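Local atomic coordinates of DyP2 (Amycolatopsis sp. ATCC 39116, PDB entry 4G2C), a protein that probably catalyses, as a haem dye-decolorizing peroxidase of a lignin-reactive bacterium, the peroxide-driven oxidation of dyes and related substrates. Residues Asp441-Gln446 with Gln472-Lys477; Lys275-Val280 with Ala398-Leu403. All coordinates share one frame; numbering follows the deposited sequence.

Overall arrangement
Contact 1 covers one face of the haem; contact 2 reaches its vinyl- and methyl-bearing edge and, through Leu403, the opposite face. Their centres are about 10 Å apart. They share a sheet: strand 267-278 pairs antiparallel with strand 402-409 in contact 2 and with 474-484 of contact 1. Backbone bonds join the two contacts, Lys477 N to Lys275 O and Glu277 N to Thr475 O, both at 2.7 Å. Val443, Ile444 and Val474 of contact 1 and Leu276, Gln278 and Leu403 of contact 2 belong to the haem pocket. The manganese ion, held by Glu287 and Glu313, is about 12 Å from the side chain of Val443 and about 10 Å from that of Val280.

Contact 1. Residues Asp441-Gln446 with Gln472-Lys477; sequences DPVIGQ and QAVTMK. With HEM (protoporphyrin IX containing Fe), chain C.
Val474 turns its side chain to the loop 441-446 and sets CG2 against the carbonyl oxygen of Val443, 3.3 Å from Val443 O. Around this touch the polar joining is done by water. Water 1 bridges Val443 O (2.6 Å) and Val474 N; water 2 bridges Pro442 O and Ala473 N, and water 3 lies between Gly445 O and Val474 O. Farther along, water 4 donates to Gln446 OE1 at 2.8 Å and accepts from Met476 N. Gln446 NE2 is held by Asp150 OD1 and Leu148 O.

Gln472, its CG anti to the backbone N (chi1 -167°), runs out extended alongside the start of the strand that follows it: NE2 meets Val474 O at 2.8 Å, almost straight and in the plane of the amide, which fixes the rotation of the group beside Gly445 O. With an alanine here, Val474 O would probably lose this donor and water 4 a weak one, and a gap would be likely to open beside Gly445 O. In the second shell Asp441 OD1 takes two backbone donors, Val443 N nearly along the C-O bond and Ile444 N from above the carboxylate plane. This Asx turn, extended to an Asx motif by the Ile444 N bond, probably helps hold the bend from which Ile444 reaches the porphyrin, CG2 3.5 Å from haem CHC and CD1 over the neighbouring pyrrole. Val443 CG1 lies 4.0 Å from haem CMB, and Val474 CG2 3.7 Å from the vinyl carbon CBB. Asp441 OD2 accepts from His350 ND1 beside this covered face, consistent with the aspartate-histidine pair on the proximal side of dye-decolorizing peroxidases.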
loop_
_atom_site.group_PDB
_atom_site.type_symbol
_atom_site.label_atom_id
_atom_site.label_comp_id
_atom_site.label_asym_id
_atom_site.label_seq_id
_atom_site.Cartn_x
_atom_site.Cartn_y
_atom_site.Cartn_z
ATOM N N ASP A 441 -2.106 -10.067 13.383
ATOM C CA ASP A 441 -1.603 -8.718 13.207
ATOM C C ASP A 441 -2.537 -7.769 13.966
ATOM O O ASP A 441 -3.756 -7.766 13.744
ATOM C CB ASP A 441 -1.561 -8.387 11.706
ATOM C CG ASP A 441 -0.955 -7.027 11.416
ATOM O OD1 ASP A 441 -1.331 -6.033 12.083
ATOM O OD2 ASP A 441 -0.100 -6.947 10.510
ATOM N N PRO A 442 -1.979 -6.975 14.886
ATOM C CA PRO A 442 -2.797 -6.085 15.719
ATOM C C PRO A 442 -3.271 -4.837 14.966
ATOM O O PRO A 442 -4.278 -4.232 15.337
ATOM C CB PRO A 442 -1.824 -5.671 16.827
ATOM C CG PRO A 442 -0.482 -5.736 16.188
ATOM C CD PRO A 442 -0.550 -6.912 15.241
ATOM N N VAL A 443 -2.546 -4.447 13.926
ATOM C CA VAL A 443 -2.900 -3.241 13.188
ATOM C C VAL A 443 -3.971 -3.485 12.129
ATOM O O VAL A 443 -4.894 -2.679 11.974
ATOM C CB VAL A 443 -1.691 -2.579 12.514
ATOM C CG1 VAL A 443 -2.136 -1.301 11.841
ATOM C CG2 VAL A 443 -0.589 -2.291 13.537
ATOM N N ILE A 444 -3.846 -4.580 11.386
ATOM C CA ILE A 444 -4.802 -4.850 10.311
ATOM C C ILE A 444 -5.477 -6.215 10.368
ATOM O O ILE A 444 -6.257 -6.553 9.477
ATOM C CB ILE A 444 -4.139 -4.719 8.924
ATOM C CG1 ILE A 444 -3.025 -5.765 8.765
ATOM C CG2 ILE A 444 -3.633 -3.307 8.717
ATOM C CD1 ILE A 444 -2.534 -5.934 7.329
ATOM N N GLY A 445 -5.151 -7.011 11.384
ATOM C CA GLY A 445 -5.728 -8.342 11.518
ATOM C C GLY A 445 -7.246 -8.332 11.678
ATOM O O GLY A 445 -7.795 -7.520 12.443
ATOM N N GLN A 446 -7.922 -9.236 10.962
ATOM C CA GLN A 446 -9.381 -9.311 10.989
ATOM C C GLN A 446 -9.866 -10.677 11.460
ATOM O O GLN A 446 -9.228 -11.702 11.209
ATOM C CB GLN A 446 -9.979 -8.934 9.623
ATOM C CG GLN A 446 -9.734 -7.471 9.281
ATOM C CD GLN A 446 -10.496 -6.950 8.048
ATOM O OE1 GLN A 446 -10.906 -5.792 8.030
ATOM N NE2 GLN A 446 -10.652 -7.781 7.017
ATOM N N GLN A 472 -9.261 -3.880 17.805
ATOM C CA GLN A 472 -9.178 -3.566 16.380
ATOM C C GLN A 472 -9.488 -2.088 16.148
ATOM O O GLN A 472 -10.623 -1.647 16.356
ATOM C CB GLN A 472 -10.154 -4.438 15.570
ATOM C CG GLN A 472 -9.914 -4.413 14.053
ATOM C CD GLN A 472 -11.032 -5.087 13.222
ATOM O OE1 GLN A 472 -11.474 -6.208 13.505
ATOM N NE2 GLN A 472 -11.477 -4.393 12.188
ATOM N N ALA A 473 -8.483 -1.325 15.715
ATOM C CA ALA A 473 -8.641 0.123 15.532
ATOM C C ALA A 473 -8.698 0.533 14.065
ATOM O O ALA A 473 -8.758 1.725 13.742
ATOM C CB ALA A 473 -7.527 0.892 16.266
ATOM N N VAL A 474 -8.661 -0.455 13.180
ATOM C CA VAL A 474 -8.759 -0.199 11.751
ATOM C C VAL A 474 -10.003 -0.868 11.181
ATOM O O VAL A 474 -10.228 -2.067 11.381
ATOM C CB VAL A 474 -7.496 -0.670 11.009
ATOM C CG1 VAL A 474 -7.725 -0.687 9.493
ATOM C CG2 VAL A 474 -6.288 0.210 11.401
ATOM N N THR A 475 -10.821 -0.089 10.482
ATOM C CA THR A 475 -12.065 -0.617 9.930
ATOM C C THR A 475 -12.161 -0.458 8.421
ATOM O O THR A 475 -12.066 0.652 7.893
ATOM C CB THR A 475 -13.308 0.062 10.570
ATOM O OG1 THR A 475 -13.196 0.027 11.997
ATOM C CG2 THR A 475 -14.595 -0.647 10.146
ATOM N N MET A 476 -12.370 -1.576 7.735
ATOM C CA MET A 476 -12.560 -1.583 6.284
ATOM C C MET A 476 -13.932 -0.991 5.946
ATOM O O MET A 476 -14.964 -1.531 6.362
ATOM C CB MET A 476 -12.443 -3.025 5.762
ATOM C CG MET A 476 -13.069 -3.311 4.399
ATOM S SD MET A 476 -12.261 -2.386 3.095
ATOM C CE MET A 476 -12.914 -3.218 1.647
ATOM N N LYS A 477 -13.936 0.110 5.192
ATOM C CA LYS A 477 -15.173 0.847 4.899
ATOM C C LYS A 477 -15.715 0.568 3.502
ATOM O O LYS A 477 -16.771 1.078 3.129
ATOM C CB LYS A 477 -14.952 2.359 5.041
ATOM C CG LYS A 477 -14.455 2.794 6.398
ATOM C CD LYS A 477 -15.433 2.410 7.500
ATOM C CE LYS A 477 -16.682 3.275 7.464
ATOM N NZ LYS A 477 -17.505 3.052 8.693
HETATM C CHA HEM C . 4.544 -1.243 6.454
HETATM C CHB HEM C . 0.904 1.018 8.748
HETATM C CHC HEM C . -2.357 -1.384 6.067
HETATM C CHD HEM C . 1.219 -4.170 4.372
HETATM C C1A HEM C . 3.849 -0.409 7.297
HETATM C C2A HEM C . 4.445 0.529 8.226
HETATM C C3A HEM C . 3.436 1.151 8.850
HETATM C C4A HEM C . 2.178 0.634 8.340
HETATM C CMA HEM C . 3.566 2.237 9.931
HETATM C CAA HEM C . 5.972 0.744 8.424
HETATM C CBA HEM C . 6.486 1.731 7.372
HETATM C CGA HEM C . 6.843 1.044 6.074
HETATM O O1A HEM C . 7.636 0.085 6.074
HETATM O O2A HEM C . 6.335 1.451 5.008
HETATM C C1B HEM C . -0.311 0.575 8.246
HETATM C C2B HEM C . -1.651 1.018 8.626
HETATM C C3B HEM C . -2.540 0.342 7.871
HETATM C C4B HEM C . -1.806 -0.527 6.984
HETATM C CMB HEM C . -1.964 2.063 9.727
HETATM C CAB HEM C . -4.082 0.437 7.853
HETATM C CBB HEM C . -4.710 1.512 8.335
HETATM C C1C HEM C . -1.676 -2.401 5.435
HETATM C C2C HEM C . -2.278 -3.504 4.703
HETATM C C3C HEM C . -1.278 -4.262 4.222
HETATM C C4C HEM C . -0.026 -3.664 4.640
HETATM C CMC HEM C . -3.802 -3.729 4.488
HETATM C CAC HEM C . -1.398 -5.573 3.407
HETATM C CBC HEM C . -2.519 -6.311 3.429
HETATM C C1D HEM C . 2.431 -3.614 4.722
HETATM C C2D HEM C . 3.700 -4.063 4.214
HETATM C C3D HEM C . 4.715 -3.130 4.858
HETATM C C4D HEM C . 3.979 -2.235 5.694
HETATM C CMD HEM C . 3.952 -5.216 3.228
HETATM C CAD HEM C . 6.223 -3.149 4.706
HETATM C CBD HEM C . 6.667 -4.323 5.554
HETATM C CGD HEM C . 8.142 -4.440 5.287
HETATM O O1D HEM C . 8.511 -4.588 4.092
HETATM O O2D HEM C . 8.924 -4.332 6.270
HETATM N NA HEM C . 2.479 -0.315 7.383
HETATM N NB HEM C . -0.459 -0.362 7.241
HETATM N NC HEM C . -0.298 -2.532 5.377
HETATM N ND HEM C . 2.642 -2.543 5.584
HETATM FE FE HEM C . 1.056 -1.512 6.585
HETATM O O HOH W 1 -6.970 -3.114 13.523
HETATM O O HOH W 2 -5.817 -1.776 15.879
HETATM O O HOH W 3 -8.182 -4.566 11.146
HETATM O O HOH W 4 -12.713 -4.062 9.243
#

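Contact 2. Residues Lys275-Val280 with Ala398-Leu403. With HEM (protoporphyrin IX containing Fe), chain C.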
loop_
_atom_site.group_PDB
_atom_site.type_symbol
_atom_site.label_atom_id
_atom_site.label_comp_id
_atom_site.label_asym_id
_atom_site.label_seq_id
_atom_site.Cartn_x
_atom_site.Cartn_y
_atom_site.Cartn_z
ATOM N N LYS A 275 -10.687 1.474 1.582
ATOM C CA LYS A 275 -10.772 2.611 2.504
ATOM C C LYS A 275 -10.759 2.074 3.920
ATOM O O LYS A 275 -11.662 1.325 4.318
ATOM C CB LYS A 275 -12.053 3.425 2.267
ATOM C CG LYS A 275 -12.092 4.777 2.979
ATOM C CD LYS A 275 -13.452 5.445 2.815
ATOM C CE LYS A 275 -13.469 6.852 3.418
ATOM N NZ LYS A 275 -14.706 7.628 3.096
ATOM N N LEU A 276 -9.720 2.439 4.670
ATOM C CA LEU A 276 -9.499 1.885 6.001
ATOM C C LEU A 276 -9.573 3.004 7.024
ATOM O O LEU A 276 -8.728 3.900 7.054
ATOM C CB LEU A 276 -8.131 1.187 6.080
ATOM C CG LEU A 276 -7.876 0.138 4.993
ATOM C CD1 LEU A 276 -6.448 -0.403 5.046
ATOM C CD2 LEU A 276 -8.878 -1.011 5.089
ATOM N N GLU A 277 -10.590 2.953 7.866
ATOM C CA GLU A 277 -10.745 3.976 8.880
ATOM C C GLU A 277 -9.867 3.661 10.076
ATOM O O GLU A 277 -9.811 2.519 10.544
ATOM C CB GLU A 277 -12.208 4.104 9.310
ATOM C CG GLU A 277 -12.484 5.374 10.116
ATOM C CD GLU A 277 -13.920 5.452 10.582
ATOM O OE1 GLU A 277 -14.292 4.675 11.486
ATOM O OE2 GLU A 277 -14.674 6.283 10.037
ATOM N N GLN A 278 -9.186 4.688 10.568
ATOM C CA GLN A 278 -8.307 4.572 11.725
ATOM C C GLN A 278 -8.876 5.276 12.971
ATOM O O GLN A 278 -8.982 6.500 13.005
ATOM C CB GLN A 278 -6.953 5.195 11.392
ATOM C CG GLN A 278 -6.188 4.496 10.266
ATOM C CD GLN A 278 -4.807 5.103 10.069
ATOM O OE1 GLN A 278 -4.599 5.938 9.183
ATOM N NE2 GLN A 278 -3.862 4.695 10.898
ATOM N N ASN A 279 -9.237 4.504 13.990
ATOM C CA ASN A 279 -9.592 5.075 15.277
ATOM C C ASN A 279 -8.303 5.320 16.068
ATOM O O ASN A 279 -7.869 4.475 16.859
ATOM C CB ASN A 279 -10.534 4.133 16.034
ATOM C CG ASN A 279 -11.052 4.736 17.340
ATOM O OD1 ASN A 279 -10.408 5.581 17.955
ATOM N ND2 ASN A 279 -12.226 4.298 17.755
ATOM N N VAL A 280 -7.684 6.470 15.818
ATOM C CA VAL A 280 -6.429 6.834 16.449
ATOM C C VAL A 280 -6.564 6.819 17.960
ATOM O O VAL A 280 -5.689 6.311 18.672
ATOM C CB VAL A 280 -5.985 8.217 16.006
ATOM C CG1 VAL A 280 -4.649 8.585 16.669
ATOM C CG2 VAL A 280 -5.885 8.258 14.501
ATOM N N ALA A 398 -11.280 9.635 16.383
ATOM C CA ALA A 398 -11.690 8.241 16.503
ATOM C C ALA A 398 -12.272 7.716 15.188
ATOM O O ALA A 398 -12.443 6.507 15.029
ATOM C CB ALA A 398 -12.698 8.076 17.640
ATOM N N LYS A 399 -12.568 8.619 14.253
ATOM C CA LYS A 399 -13.171 8.232 12.969
ATOM C C LYS A 399 -12.957 9.275 11.885
ATOM O O LYS A 399 -12.500 10.379 12.163
ATOM C CB LYS A 399 -14.673 7.985 13.129
ATOM C CG LYS A 399 -15.453 9.212 13.611
ATOM C CD LYS A 399 -16.955 8.939 13.647
ATOM C CE LYS A 399 -17.735 10.157 14.167
ATOM N NZ LYS A 399 -19.208 10.023 13.955
ATOM N N ASP A 400 -13.301 8.913 10.648
ATOM C CA ASP A 400 -13.310 9.845 9.511
ATOM C C ASP A 400 -11.932 10.347 9.103
ATOM O O ASP A 400 -11.812 11.312 8.340
ATOM C CB ASP A 400 -14.233 11.039 9.774
ATOM C CG ASP A 400 -15.697 10.660 9.729
ATOM O OD1 ASP A 400 -16.008 9.522 9.327
ATOM O OD2 ASP A 400 -16.539 11.507 10.085
ATOM N N VAL A 401 -10.907 9.703 9.644
ATOM C CA VAL A 401 -9.554 9.803 9.122
ATOM C C VAL A 401 -9.075 8.361 8.940
ATOM O O VAL A 401 -9.666 7.421 9.494
ATOM C CB VAL A 401 -8.599 10.469 10.127
ATOM C CG1 VAL A 401 -9.088 11.872 10.522
ATOM C CG2 VAL A 401 -8.447 9.567 11.349
ATOM N N GLY A 402 -8.005 8.176 8.182
ATOM C CA GLY A 402 -7.481 6.842 7.989
ATOM C C GLY A 402 -6.672 6.700 6.731
ATOM O O GLY A 402 -6.049 7.668 6.266
ATOM N N LEU A 403 -6.678 5.492 6.169
ATOM C CA LEU A 403 -5.834 5.223 5.016
ATOM C C LEU A 403 -6.608 4.788 3.790
ATOM O O LEU A 403 -7.393 3.842 3.834
ATOM C CB LEU A 403 -4.754 4.173 5.350
ATOM C CG LEU A 403 -3.767 3.773 4.231
ATOM C CD1 LEU A 403 -2.829 4.926 3.847
ATOM C CD2 LEU A 403 -2.943 2.541 4.648
HETATM C CHA HEM C . 4.544 -1.243 6.454
HETATM C CHB HEM C . 0.904 1.018 8.748
HETATM C CHC HEM C . -2.357 -1.384 6.067
HETATM C CHD HEM C . 1.219 -4.170 4.372
HETATM C C1A HEM C . 3.849 -0.409 7.297
HETATM C C2A HEM C . 4.445 0.529 8.226
HETATM C C3A HEM C . 3.436 1.151 8.850
HETATM C C4A HEM C . 2.178 0.634 8.340
HETATM C CMA HEM C . 3.566 2.237 9.931
HETATM C CAA HEM C . 5.972 0.744 8.424
HETATM C CBA HEM C . 6.486 1.731 7.372
HETATM C CGA HEM C . 6.843 1.044 6.074
HETATM O O1A HEM C . 7.636 0.085 6.074
HETATM O O2A HEM C . 6.335 1.451 5.008
HETATM C C1B HEM C . -0.311 0.575 8.246
HETATM C C2B HEM C . -1.651 1.018 8.626
HETATM C C3B HEM C . -2.540 0.342 7.871
HETATM C C4B HEM C . -1.806 -0.527 6.984
HETATM C CMB HEM C . -1.964 2.063 9.727
HETATM C CAB HEM C . -4.082 0.437 7.853
HETATM C CBB HEM C . -4.710 1.512 8.335
HETATM C C1C HEM C . -1.676 -2.401 5.435
HETATM C C2C HEM C . -2.278 -3.504 4.703
HETATM C C3C HEM C . -1.278 -4.262 4.222
HETATM C C4C HEM C . -0.026 -3.664 4.640
HETATM C CMC HEM C . -3.802 -3.729 4.488
HETATM C CAC HEM C . -1.398 -5.573 3.407
HETATM C CBC HEM C . -2.519 -6.311 3.429
HETATM C C1D HEM C . 2.431 -3.614 4.722
HETATM C C2D HEM C . 3.700 -4.063 4.214
HETATM C C3D HEM C . 4.715 -3.130 4.858
HETATM C C4D HEM C . 3.979 -2.235 5.694
HETATM C CMD HEM C . 3.952 -5.216 3.228
HETATM C CAD HEM C . 6.223 -3.149 4.706
HETATM C CBD HEM C . 6.667 -4.323 5.554
HETATM C CGD HEM C . 8.142 -4.440 5.287
HETATM O O1D HEM C . 8.511 -4.588 4.092
HETATM O O2D HEM C . 8.924 -4.332 6.270
HETATM N NA HEM C . 2.479 -0.315 7.383
HETATM N NB HEM C . -0.459 -0.362 7.241
HETATM N NC HEM C . -0.298 -2.532 5.377
HETATM N ND HEM C . 2.642 -2.543 5.584
HETATM FE FE HEM C . 1.056 -1.512 6.585
HETATM O O HOH W 5 -13.242 4.355 13.694
#
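Leu276 and Leu403 face each other across two backbone hydrogen bonds, Leu276 N to Leu403 O at 2.8 Å and Leu403 N to Leu276 O at 2.7 Å. Both side chains leave the same face of the sheet and run to the haem: Leu276 CD1 lies 3.8 Å from the vinyl carbon CAB, and Leu403 CD2 is set against the pyrrole carbon C3B, 3.9 Å away. One step on, Glu277 lies opposite Gly402 in a non-hydrogen-bonded pair whose alpha carbons are only 4.4 Å apart. At Gly402's backbone angles a beta carbon would jam against the preceding carbonyl oxygen, and it would also strike Leu276 O. Its CA instead makes a CA-H...O contact with Leu276 O, and Gln278 OE1 lies 3.2 Å from Gly402 CA. The Gln278 chain runs extended past Gly402 to bring NE2 3.4 Å from the haem methyl CMB, and Glu213 accepts from this amide nitrogen.

This is the antiparallel pairing of strands 267-278 and 402-409, part of the sheet that lines one side of the haem pocket. Gln278 N to Val401 O, at 171°, is the last backbone bond between them; beyond it the chains still touch at Asn279 and Ala398.

On the solvent side the link passes to a side chain. Glu277, with CG anti to the backbone N (chi1 -166°), stretches out alongside Lys399, and its OE2 accepts from Asp400 N at 3.0 Å, the donor standing above the carboxylate plane. The Asp400 carboxylate lies close by, a like charge that may raise the pKa of either acid. Glu277 OE1 and Ala398 O share water 5. Asn279 lays its amide over Ala398, while OD1 caps Leu282 N at the start of helix 280-293.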